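Local coordinates for autophagy protein 5 (Saccharomyces cerevisiae, PDB 2DYO), which takes part in autophagic vesicle formation and cytoplasm-to-vacuole transport, and is required for the selective degradation of nuclei and mitochondria, at residues W12-P24 / E34-T46. Sequence-based numbering, arbitrary orientation.
Sequences WNGELNVLVSIDP and EIAVLRIRVPRET
R41 reaches across from strand 37-43 and lays a guanidinium face over E15 of the antiparallel strand 15-22, with N17 at its edge, a worked example of an arginine tying two strands together through its side chain. Its CG stands anti to the carbonyl carbon (chi1 -75°), and further bends at chi2 and chi3 fold the guanidinium back over the E15 backbone. The E15 chain crosses it at about a right angle; OE1 offers its anti lone pair to NE of R41 at 2.8 Å, a salt bridge whose carboxylate and guanidinium planes stand 65° apart. R41 NH1 donates to OD1 of N17 at 2.9 Å from well above the amide plane, while NH2 meets a water also bound by E15 O. Were R41 an alanine, the E15 carboxylate would probably lose its countercharge and N17 OD1 this donor. Further along this face, L19 CD1 rests 3.5 Å from R39 CG. The face of V18, V20 and L38 is apolar: V18 CG2 packs against V42 CG2 at 3.8 Å, and V20 against L38 and I40, where L38 and I40 also meet helix 52-59, and L16 and V42 helix 90-98. Regular backbone pairs, such as V18 N to I40 O at 2.9 Å, join the first two strands of the ubiquitin-like UblA sheet. The chemistry is thus two-sided, apolar toward the helices and mixed on the other face, where R41 NH1 and N17 ND2 also bond to the backbone of another protein's chain, consistent with a recognition surface.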
ATOM      1  N   TRP A  12     -11.202  -1.697   0.342  1.00 21.62           N
ATOM      2  CA  TRP A  12     -11.131  -1.136   1.685  1.00 24.09           C
ATOM      3  C   TRP A  12     -11.039  -2.265   2.700  1.00 23.69           C
ATOM      4  O   TRP A  12     -10.314  -2.165   3.687  1.00 24.93           O
ATOM      5  CB  TRP A  12     -12.366  -0.276   1.964  1.00 23.84           C
ATOM      6  CG  TRP A  12     -12.238   0.566   3.192  1.00 25.47           C
ATOM      7  CD1 TRP A  12     -12.886   0.393   4.382  1.00 26.82           C
ATOM      8  CD2 TRP A  12     -11.417   1.730   3.347  1.00 25.21           C
ATOM      9  NE1 TRP A  12     -12.521   1.381   5.269  1.00 27.08           N
ATOM     10  CE2 TRP A  12     -11.619   2.215   4.661  1.00 26.75           C
ATOM     11  CE3 TRP A  12     -10.525   2.410   2.505  1.00 25.00           C
ATOM     12  CZ2 TRP A  12     -10.966   3.354   5.152  1.00 26.32           C
ATOM     13  CZ3 TRP A  12      -9.873   3.543   2.991  1.00 21.75           C
ATOM     14  CH2 TRP A  12     -10.097   4.002   4.306  1.00 27.41           C
ATOM     15  N   ASN A  13     -11.774  -3.344   2.448  1.00 24.03           N
ATOM     16  CA  ASN A  13     -11.750  -4.499   3.339  1.00 25.84           C
ATOM     17  C   ASN A  13     -10.501  -5.359   3.095  1.00 25.60           C
ATOM     18  O   ASN A  13     -10.256  -6.327   3.824  1.00 24.21           O
ATOM     19  CB  ASN A  13     -13.020  -5.338   3.153  1.00 28.30           C
ATOM     20  CG  ASN A  13     -14.284  -4.585   3.546  1.00 31.32           C
ATOM     21  OD1 ASN A  13     -15.397  -5.054   3.311  1.00 38.75           O
ATOM     22  ND2 ASN A  13     -14.119  -3.416   4.144  1.00 32.25           N
ATOM     23  N   GLY A  14      -9.714  -5.005   2.078  1.00 24.58           N
ATOM     24  CA  GLY A  14      -8.492  -5.752   1.794  1.00 21.74           C
ATOM     25  C   GLY A  14      -7.689  -5.838   3.076  1.00 22.20           C
ATOM     26  O   GLY A  14      -7.619  -4.857   3.817  1.00 21.29           O
ATOM     27  N   GLU A  15      -7.078  -6.989   3.348  1.00 21.43           N
ATOM     28  CA  GLU A  15      -6.341  -7.169   4.597  1.00 21.49           C
ATOM     29  C   GLU A  15      -5.374  -8.351   4.529  1.00 21.92           C
ATOM     30  O   GLU A  15      -5.677  -9.381   3.924  1.00 22.76           O
ATOM     31  CB  GLU A  15      -7.352  -7.387   5.719  1.00 23.14           C
ATOM     32  CG  GLU A  15      -6.847  -7.177   7.126  1.00 22.40           C
ATOM     33  CD  GLU A  15      -8.000  -7.142   8.114  1.00 25.99           C
ATOM     34  OE1 GLU A  15      -8.138  -8.095   8.907  1.00 24.90           O
ATOM     35  OE2 GLU A  15      -8.785  -6.166   8.077  1.00 24.63           O
ATOM     36  N   LEU A  16      -4.222  -8.205   5.173  1.00 21.66           N
ATOM     37  CA  LEU A  16      -3.191  -9.237   5.164  1.00 21.32           C
ATOM     38  C   LEU A  16      -2.749  -9.707   6.545  1.00 23.15           C
ATOM     39  O   LEU A  16      -2.889  -8.990   7.535  1.00 22.99           O
ATOM     40  CB  LEU A  16      -1.949  -8.711   4.435  1.00 20.28           C
ATOM     41  CG  LEU A  16      -2.105  -8.306   2.966  1.00 21.67           C
ATOM     42  CD1 LEU A  16      -0.885  -7.492   2.515  1.00 20.05           C
ATOM     43  CD2 LEU A  16      -2.258  -9.558   2.117  1.00 19.15           C
ATOM     44  N   ASN A  17      -2.210 -10.922   6.594  1.00 23.42           N
ATOM     45  CA  ASN A  17      -1.666 -11.465   7.828  1.00 22.09           C
ATOM     46  C   ASN A  17      -0.237 -10.932   7.802  1.00 21.92           C
ATOM     47  O   ASN A  17       0.469 -11.099   6.808  1.00 20.33           O
ATOM     48  CB  ASN A  17      -1.632 -13.003   7.806  1.00 22.72           C
ATOM     49  CG  ASN A  17      -3.014 -13.625   7.843  1.00 22.43           C
ATOM     50  OD1 ASN A  17      -3.886 -13.190   8.597  1.00 24.61           O
ATOM     51  ND2 ASN A  17      -3.215 -14.666   7.043  1.00 23.71           N
ATOM     52  N   VAL A  18       0.187 -10.280   8.877  1.00 20.01           N
ATOM     53  CA  VAL A  18       1.536  -9.735   8.923  1.00 20.75           C
ATOM     54  C   VAL A  18       2.282 -10.172  10.172  1.00 22.29           C
ATOM     55  O   VAL A  18       1.816  -9.976  11.298  1.00 24.13           O
ATOM     56  CB  VAL A  18       1.517  -8.192   8.872  1.00 19.83           C
ATOM     57  CG1 VAL A  18       2.932  -7.645   9.044  1.00 20.68           C
ATOM     58  CG2 VAL A  18       0.924  -7.732   7.547  1.00 19.10           C
ATOM     59  N   LEU A  19       3.445 -10.772   9.965  1.00 23.30           N
ATOM     60  CA  LEU A  19       4.262 -11.229  11.072  1.00 24.32           C
ATOM     61  C   LEU A  19       5.405 -10.249  11.261  1.00 24.51           C
ATOM     62  O   LEU A  19       6.338 -10.208  10.461  1.00 24.60           O
ATOM     63  CB  LEU A  19       4.817 -12.628  10.781  1.00 24.64           C
ATOM     64  CG  LEU A  19       5.564 -13.291  11.941  1.00 26.48           C
ATOM     65  CD1 LEU A  19       4.640 -13.378  13.149  1.00 24.44           C
ATOM     66  CD2 LEU A  19       6.054 -14.679  11.521  1.00 25.41           C
ATOM     67  N   VAL A  20       5.323  -9.446  12.316  1.00 25.89           N
ATOM     68  CA  VAL A  20       6.367  -8.472  12.596  1.00 27.64           C
ATOM     69  C   VAL A  20       7.347  -9.005  13.635  1.00 28.26           C
ATOM     70  O   VAL A  20       6.944  -9.503  14.689  1.00 28.16           O
ATOM     71  CB  VAL A  20       5.771  -7.143  13.120  1.00 28.18           C
ATOM     72  CG1 VAL A  20       6.895  -6.161  13.439  1.00 25.87           C
ATOM     73  CG2 VAL A  20       4.831  -6.545  12.077  1.00 29.20           C
ATOM     74  N   SER A  21       8.633  -8.901  13.331  1.00 29.87           N
ATOM     75  CA  SER A  21       9.663  -9.347  14.256  1.00 32.76           C
ATOM     76  C   SER A  21      10.541  -8.154  14.604  1.00 34.03           C
ATOM     77  O   SER A  21      10.929  -7.379  13.728  1.00 33.46           O
ATOM     78  CB  SER A  21      10.513 -10.447  13.625  1.00 32.33           C
ATOM     79  OG  SER A  21      11.180  -9.960  12.477  1.00 40.29           O
ATOM     80  N   ILE A  22      10.845  -8.010  15.886  1.00 34.67           N
ATOM     81  CA  ILE A  22      11.674  -6.911  16.369  1.00 36.36           C
ATOM     82  C   ILE A  22      13.096  -7.417  16.570  1.00 38.72           C
ATOM     83  O   ILE A  22      13.329  -8.267  17.428  1.00 38.23           O
ATOM     84  CB  ILE A  22      11.154  -6.385  17.726  1.00 35.23           C
ATOM     85  CG1 ILE A  22       9.652  -6.096  17.635  1.00 34.13           C
ATOM     86  CG2 ILE A  22      11.929  -5.141  18.137  1.00 34.59           C
ATOM     87  CD1 ILE A  22       9.269  -5.109  16.548  1.00 35.32           C
ATOM     88  N   ASP A  23      14.044  -6.904  15.785  1.00 39.49           N
ATOM     89  CA  ASP A  23      15.431  -7.339  15.922  1.00 41.21           C
ATOM     90  C   ASP A  23      15.912  -7.183  17.358  1.00 41.19           C
ATOM     91  O   ASP A  23      15.573  -6.215  18.032  1.00 38.14           O
ATOM     92  CB  ASP A  23      16.355  -6.549  14.993  1.00 42.39           C
ATOM     93  CG  ASP A  23      16.369  -7.097  13.579  1.00 45.15           C
ATOM     94  OD1 ASP A  23      17.254  -6.688  12.798  1.00 47.59           O
ATOM     95  OD2 ASP A  23      15.499  -7.930  13.242  1.00 45.97           O
ATOM     96  N   PRO A  24      16.716  -8.141  17.840  1.00 43.09           N
ATOM     97  CA  PRO A  24      17.239  -8.097  19.209  1.00 45.71           C
ATOM     98  C   PRO A  24      18.012  -6.817  19.526  1.00 46.75           C
ATOM     99  O   PRO A  24      18.164  -6.448  20.691  1.00 47.47           O
ATOM    100  CB  PRO A  24      18.109  -9.355  19.288  1.00 45.65           C
ATOM    101  CG  PRO A  24      18.541  -9.565  17.868  1.00 46.51           C
ATOM    102  CD  PRO A  24      17.272  -9.287  17.102  1.00 44.21           C
ATOM    103  N   GLU A  34       8.001 -13.654  23.352  1.00 51.01           N
ATOM    104  CA  GLU A  34       6.781 -12.986  22.906  1.00 49.81           C
ATOM    105  C   GLU A  34       6.926 -11.488  22.638  1.00 48.38           C
ATOM    106  O   GLU A  34       6.158 -10.916  21.864  1.00 47.68           O
ATOM    107  CB  GLU A  34       5.666 -13.220  23.924  1.00 50.15           C
ATOM    108  N   ILE A  35       7.905 -10.857  23.276  1.00 46.13           N
ATOM    109  CA  ILE A  35       8.127  -9.426  23.108  1.00 43.63           C
ATOM    110  C   ILE A  35       8.539  -9.021  21.695  1.00 40.90           C
ATOM    111  O   ILE A  35       8.047  -8.027  21.162  1.00 41.14           O
ATOM    112  CB  ILE A  35       9.187  -8.923  24.120  1.00 43.92           C
ATOM    113  CG1 ILE A  35       8.599  -8.965  25.531  1.00 43.68           C
ATOM    114  CG2 ILE A  35       9.633  -7.511  23.778  1.00 43.46           C
ATOM    115  CD1 ILE A  35       7.312  -8.174  25.681  1.00 44.15           C
ATOM    116  N   ALA A  36       9.426  -9.802  21.086  1.00 39.11           N
ATOM    117  CA  ALA A  36       9.919  -9.504  19.746  1.00 37.29           C
ATOM    118  C   ALA A  36       9.045 -10.015  18.603  1.00 36.45           C
ATOM    119  O   ALA A  36       9.501 -10.078  17.463  1.00 36.08           O
ATOM    120  CB  ALA A  36      11.327 -10.053  19.594  1.00 36.43           C
ATOM    121  N   VAL A  37       7.797 -10.370  18.894  1.00 34.76           N
ATOM    122  CA  VAL A  37       6.912 -10.887  17.853  1.00 33.09           C
ATOM    123  C   VAL A  37       5.484 -10.371  17.959  1.00 32.12           C
ATOM    124  O   VAL A  37       4.892 -10.377  19.038  1.00 32.36           O
ATOM    125  CB  VAL A  37       6.859 -12.435  17.885  1.00 36.04           C
ATOM    126  CG1 VAL A  37       6.014 -12.954  16.733  1.00 35.65           C
ATOM    127  CG2 VAL A  37       8.264 -13.008  17.813  1.00 35.41           C
ATOM    128  N   LEU A  38       4.941  -9.923  16.832  1.00 29.84           N
ATOM    129  CA  LEU A  38       3.568  -9.430  16.766  1.00 29.27           C
ATOM    130  C   LEU A  38       2.871 -10.052  15.564  1.00 27.27           C
ATOM    131  O   LEU A  38       3.384  -9.998  14.448  1.00 26.90           O
ATOM    132  CB  LEU A  38       3.533  -7.901  16.629  1.00 31.37           C
ATOM    133  CG  LEU A  38       3.974  -7.069  17.835  1.00 33.95           C
ATOM    134  CD1 LEU A  38       5.345  -6.475  17.569  1.00 36.71           C
ATOM    135  CD2 LEU A  38       2.959  -5.963  18.084  1.00 37.10           C
ATOM    136  N   ARG A  39       1.703 -10.640  15.792  1.00 26.73           N
ATOM    137  CA  ARG A  39       0.937 -11.267  14.717  1.00 27.95           C
ATOM    138  C   ARG A  39      -0.335 -10.466  14.539  1.00 25.88           C
ATOM    139  O   ARG A  39      -1.287 -10.605  15.307  1.00 26.30           O
ATOM    140  CB  ARG A  39       0.620 -12.722  15.066  1.00 30.66           C
ATOM    141  CG  ARG A  39       1.871 -13.567  15.223  1.00 35.16           C
ATOM    142  CD  ARG A  39       2.328 -13.590  16.652  1.00 40.97           C
ATOM    143  NE  ARG A  39       1.789 -14.749  17.354  1.00 43.12           N
ATOM    144  CZ  ARG A  39       1.373 -14.731  18.614  1.00 45.59           C
ATOM    145  NH1 ARG A  39       1.425 -13.610  19.315  1.00 47.71           N
ATOM    146  NH2 ARG A  39       0.914 -15.841  19.174  1.00 46.30           N
ATOM    147  N   ILE A  40      -0.343  -9.629  13.508  1.00 23.87           N
ATOM    148  CA  ILE A  40      -1.461  -8.734  13.260  1.00 23.01           C
ATOM    149  C   ILE A  40      -2.109  -8.777  11.879  1.00 22.92           C
ATOM    150  O   ILE A  40      -1.574  -9.341  10.929  1.00 23.89           O
ATOM    151  CB  ILE A  40      -1.005  -7.288  13.512  1.00 23.61           C
ATOM    152  CG1 ILE A  40       0.237  -6.992  12.658  1.00 22.46           C
ATOM    153  CG2 ILE A  40      -0.662  -7.108  14.990  1.00 22.71           C
ATOM    154  CD1 ILE A  40       0.747  -5.570  12.746  1.00 23.00           C
ATOM    155  N   ARG A  41      -3.288  -8.171  11.796  1.00 22.31           N
ATOM    156  CA  ARG A  41      -4.019  -8.064  10.546  1.00 21.98           C
ATOM    157  C   ARG A  41      -3.835  -6.614  10.133  1.00 23.41           C
ATOM    158  O   ARG A  41      -4.090  -5.696  10.919  1.00 21.78           O
ATOM    159  CB  ARG A  41      -5.499  -8.386  10.755  1.00 21.26           C
ATOM    160  CG  ARG A  41      -5.761  -9.875  10.931  1.00 24.14           C
ATOM    161  CD  ARG A  41      -5.541 -10.622   9.617  1.00 24.32           C
ATOM    162  NE  ARG A  41      -6.654 -10.440   8.688  1.00 22.27           N
ATOM    163  CZ  ARG A  41      -6.678 -10.922   7.449  1.00 23.17           C
ATOM    164  NH1 ARG A  41      -5.647 -11.610   6.986  1.00 24.77           N
ATOM    165  NH2 ARG A  41      -7.733 -10.722   6.673  1.00 24.84           N
ATOM    166  N   VAL A  42      -3.370  -6.415   8.905  1.00 24.09           N
ATOM    167  CA  VAL A  42      -3.106  -5.080   8.389  1.00 21.53           C
ATOM    168  C   VAL A  42      -3.815  -4.858   7.061  1.00 22.52           C
ATOM    169  O   VAL A  42      -3.724  -5.693   6.157  1.00 22.84           O
ATOM    170  CB  VAL A  42      -1.591  -4.888   8.168  1.00 22.01           C
ATOM    171  CG1 VAL A  42      -1.314  -3.536   7.534  1.00 18.76           C
ATOM    172  CG2 VAL A  42      -0.853  -5.027   9.493  1.00 19.77           C
ATOM    173  N   PRO A  43      -4.538  -3.734   6.929  1.00 19.90           N
ATOM    174  CA  PRO A  43      -5.241  -3.453   5.677  1.00 19.06           C
ATOM    175  C   PRO A  43      -4.241  -3.307   4.529  1.00 18.33           C
ATOM    176  O   PRO A  43      -3.079  -2.945   4.744  1.00 16.35           O
ATOM    177  CB  PRO A  43      -5.949  -2.124   5.962  1.00 20.75           C
ATOM    178  CG  PRO A  43      -6.173  -2.162   7.456  1.00 18.60           C
ATOM    179  CD  PRO A  43      -4.861  -2.724   7.955  1.00 18.85           C
ATOM    180  N   ARG A  44      -4.681  -3.611   3.315  1.00 17.04           N
ATOM    181  CA  ARG A  44      -3.816  -3.432   2.160  1.00 15.79           C
ATOM    182  C   ARG A  44      -3.693  -1.919   1.969  1.00 14.76           C
ATOM    183  O   ARG A  44      -2.649  -1.408   1.572  1.00 15.49           O
ATOM    184  CB  ARG A  44      -4.446  -4.059   0.913  1.00 17.10           C
ATOM    185  CG  ARG A  44      -3.989  -5.490   0.625  1.00 17.13           C
ATOM    186  CD  ARG A  44      -4.766  -6.065  -0.554  1.00 17.22           C
ATOM    187  NE  ARG A  44      -4.165  -7.277  -1.099  1.00 17.25           N
ATOM    188  CZ  ARG A  44      -3.240  -7.287  -2.053  1.00 19.34           C
ATOM    189  NH1 ARG A  44      -2.747  -8.438  -2.490  1.00 17.22           N
ATOM    190  NH2 ARG A  44      -2.806  -6.143  -2.575  1.00 18.53           N
ATOM    191  N   GLU A  45      -4.771  -1.203   2.284  1.00 15.11           N
ATOM    192  CA  GLU A  45      -4.792   0.245   2.121  1.00 16.97           C
ATOM    193  C   GLU A  45      -4.389   1.026   3.373  1.00 16.77           C
ATOM    194  O   GLU A  45      -5.223   1.682   4.008  1.00 14.81           O
ATOM    195  CB  GLU A  45      -6.180   0.706   1.672  1.00 15.14           C
ATOM    196  CG  GLU A  45      -6.691   0.057   0.388  1.00 18.12           C
ATOM    197  CD  GLU A  45      -6.023   0.581  -0.874  1.00 21.12           C
ATOM    198  OE1 GLU A  45      -6.576   0.319  -1.960  1.00 24.37           O
ATOM    199  OE2 GLU A  45      -4.958   1.240  -0.795  1.00 18.63           O
ATOM    200  N   THR A  46      -3.109   0.952   3.720  1.00 17.35           N
ATOM    201  CA  THR A  46      -2.586   1.694   4.861  1.00 18.07           C
ATOM    202  C   THR A  46      -1.069   1.639   4.785  1.00 19.30           C
ATOM    203  O   THR A  46      -0.523   1.131   3.808  1.00 16.42           O
ATOM    204  CB  THR A  46      -3.072   1.099   6.214  1.00 21.67           C
ATOM    205  OG1 THR A  46      -2.760   2.015   7.274  1.00 21.20           O
ATOM    206  CG2 THR A  46      -2.393  -0.244   6.499  1.00 19.70           C
TER
HETATM  207  O   HOH W   1      -7.502  -2.378   2.632  1.00 19.22           O
HETATM  208  O   HOH W   2      -8.226 -10.816   3.693  1.00 23.43           O